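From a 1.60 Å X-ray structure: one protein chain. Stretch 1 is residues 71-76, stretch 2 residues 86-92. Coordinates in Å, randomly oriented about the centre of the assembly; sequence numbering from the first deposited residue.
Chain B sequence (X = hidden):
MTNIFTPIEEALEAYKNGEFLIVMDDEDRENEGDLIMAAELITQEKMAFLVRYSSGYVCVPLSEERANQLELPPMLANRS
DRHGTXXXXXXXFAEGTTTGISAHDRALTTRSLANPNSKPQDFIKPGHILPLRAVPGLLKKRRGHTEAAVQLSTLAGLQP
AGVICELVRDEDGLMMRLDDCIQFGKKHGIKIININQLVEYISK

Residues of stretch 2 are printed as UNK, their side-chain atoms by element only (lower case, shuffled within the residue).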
# COMPACT_ATOMS: atom_id res chain seq x y z
N GLU B 71 -20.37 0.64 8.16
CA GLU B 71 -20.68 1.48 7.01
C GLU B 71 -19.49 1.60 6.06
O GLU B 71 -19.09 2.70 5.68
CB GLU B 71 -21.14 2.87 7.45
CG GLU B 71 -22.44 2.85 8.24
CD GLU B 71 -22.95 4.25 8.57
OE1 GLU B 71 -24.00 4.35 9.23
OE2 GLU B 71 -22.29 5.23 8.16
N LEU B 72 -18.92 0.45 5.70
CA LEU B 72 -17.79 0.39 4.79
C LEU B 72 -18.28 -0.33 3.53
O LEU B 72 -18.03 -1.52 3.34
CB LEU B 72 -16.63 -0.38 5.43
CG LEU B 72 -15.96 0.28 6.63
CD1 LEU B 72 -14.94 -0.67 7.25
CD2 LEU B 72 -15.28 1.57 6.19
N PRO B 73 -18.99 0.40 2.65
CA PRO B 73 -19.51 -0.19 1.41
C PRO B 73 -18.43 -0.44 0.37
O PRO B 73 -17.33 0.11 0.44
CB PRO B 73 -20.53 0.84 0.95
CG PRO B 73 -19.90 2.13 1.37
CD PRO B 73 -19.40 1.81 2.77
N PRO B 74 -18.72 -1.30 -0.62
CA PRO B 74 -17.77 -1.62 -1.68
C PRO B 74 -17.29 -0.32 -2.33
O PRO B 74 -18.06 0.63 -2.47
CB PRO B 74 -18.59 -2.48 -2.63
CG PRO B 74 -19.50 -3.21 -1.70
CD PRO B 74 -19.95 -2.11 -0.76
N MET B 75 -16.02 -0.29 -2.72
CA MET B 75 -15.46 0.89 -3.33
C MET B 75 -16.23 1.24 -4.60
O MET B 75 -16.44 2.42 -4.91
CB MET B 75 -13.99 0.64 -3.67
CG MET B 75 -13.22 1.89 -4.01
SD MET B 75 -11.52 1.45 -4.32
CE MET B 75 -10.87 1.37 -2.65
N LEU B 76 -16.67 0.21 -5.32
CA LEU B 76 -17.43 0.39 -6.55
C LEU B 76 -18.85 -0.10 -6.33
O LEU B 76 -19.08 -1.29 -6.12
CB LEU B 76 -16.76 -0.38 -7.69
CG LEU B 76 -17.22 -0.10 -9.13
CD1 LEU B 76 -18.59 -0.70 -9.39
CD2 LEU B 76 -17.23 1.40 -9.37
N UNK B 86 -13.18 -6.69 -4.48
CA UNK B 86 -14.15 -6.69 -3.39
C UNK B 86 -13.70 -5.72 -2.28
O UNK B 86 -14.00 -5.92 -1.10
c UNK B 86 -14.32 -8.09 -2.82
N UNK B 87 -12.96 -4.69 -2.68
CA UNK B 87 -12.47 -3.69 -1.74
C UNK B 87 -13.62 -2.78 -1.31
O UNK B 87 -14.62 -2.65 -2.01
c UNK B 87 -10.07 -3.99 -4.15
c UNK B 87 -9.06 -3.54 -2.03
o UNK B 87 -6.63 -5.22 -4.17
c UNK B 87 -7.80 -4.65 -3.74
c UNK B 87 -8.90 -4.58 -4.59
c UNK B 87 -10.17 -3.46 -2.86
c UNK B 87 -7.88 -4.13 -2.46
c UNK B 87 -11.43 -2.78 -2.40
N UNK B 88 -13.46 -2.16 -0.14
CA UNK B 88 -14.46 -1.22 0.35
C UNK B 88 -13.72 0.11 0.32
O UNK B 88 -12.53 0.16 0.01
c UNK B 88 -15.14 -2.96 2.04
c UNK B 88 -14.87 -1.48 1.82
o UNK B 88 -13.82 -1.06 2.71
N UNK B 89 -14.43 1.20 0.62
CA UNK B 89 -13.79 2.51 0.66
C UNK B 89 -12.73 2.40 1.75
O UNK B 89 -12.94 1.73 2.76
c UNK B 89 -16.03 3.49 0.12
c UNK B 89 -14.81 3.59 1.04
c UNK B 89 -14.18 4.97 0.95
c UNK B 89 -17.21 4.32 0.56
N UNK B 90 -11.59 3.04 1.55
CA UNK B 90 -10.51 2.98 2.53
C UNK B 90 -10.87 3.79 3.77
O UNK B 90 -11.79 4.60 3.73
c UNK B 90 -9.20 3.50 1.96
o UNK B 90 -9.39 4.83 1.47
c UNK B 90 -8.73 2.61 0.81
N UNK B 91 -10.14 3.59 4.86
CA UNK B 91 -10.43 4.30 6.09
C UNK B 91 -9.26 4.37 7.08
O UNK B 91 -8.29 3.61 6.98
s UNK B 91 -11.21 1.97 7.45
c UNK B 91 -11.61 3.63 6.80
N UNK B 92 -9.39 5.31 8.01
CA UNK B 92 -8.43 5.54 9.09
C UNK B 92 -9.26 5.72 10.36
O UNK B 92 -10.32 6.36 10.32
c UNK B 92 -7.66 6.85 8.89
o UNK B 92 -6.23 7.78 7.26
c UNK B 92 -6.56 6.74 7.85
o UNK B 92 -6.03 5.63 7.64
O HOH W 1 -15.24 -2.79 -4.72

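Position 86 carries a single side-chain carbon, which points away from stretch 1; this CB comes no closer to it than 7.1 Å, to CB of Pro 74. One carbon and nothing further is alanine: Ala 86 takes no part in the contact, and its small methyl asks for no partner here.

At position 87 one carbon, 4.2 Å from CE of Met 75, leads to a ring of six carbons bearing one oxygen, a phenol, hence tyrosine. The CB of Tyr 87 gives Met 75 an apolar surface, while the end of the ring leads away from stretch 1. The backbone does more: Tyr 87 O accepts a hydrogen bond from Met 75 N at 2.8 Å, nearly straight at 168°, and a second one from water 1.

Position 88 has a first carbon carrying one oxygen and one carbon, the carbon arm resting 3.5 Å from Leu 72 O. Valine would have two carbons in the fork; one arm here is oxygen, so the residue is threonine. In Thr 88, OG1 donates to the backbone O of position 89 at 2.9 Å, so the hydroxyl is satisfied within its own stretch despite burial.

Position 89 has four carbons, forked at the first, one arm two carbons long, its end 3.6 Å from CG of Pro 73: isoleucine, since leucine would fork one carbon later. The longer arm of Ile 89 comes nearer to stretch 1 than its CB direction suggests. An aliphatic chain suits this partly exposed place, where CD1 packs on a proline ring.

Position 90 repeats the fork of one oxygen and one carbon; its CB points away, but the carbon arm grazes CE of Met 75 at 4.3 Å. It is again threonine: Thr 90 offers Met 75 a methyl, and its OG1 is hydrogen-bonded elsewhere in the structure.

Position 91 has one carbon, then sulfur; its CA-to-CB bond points toward stretch 1, and CB meets CD2 of Leu 72 at 4.3 Å. This is cysteine, Cys 91, a compact side chain in a buried apolar setting.

Position 92 has two carbons, the second carrying two oxygens, and touches nothing on stretch 1: aspartate. The buried carboxylate of Asp 92 has a partner for OD2 elsewhere.

The contact rests on a single beta bridge, Pro 74 with Thr 88, their CA atoms 3.9 Å apart. Two hydrogen bonds flank the pair, Met 75 N to Tyr 87 O and Ile 89 N to Pro 73 O at 3.1 Å; Pro 74 needs no N-H here, so a proline can sit there. Around this bridge, Leu 72, Pro 73 and Met 75 supply the apolar packing.

Stretch 2, residues 86-92: AYTITCD
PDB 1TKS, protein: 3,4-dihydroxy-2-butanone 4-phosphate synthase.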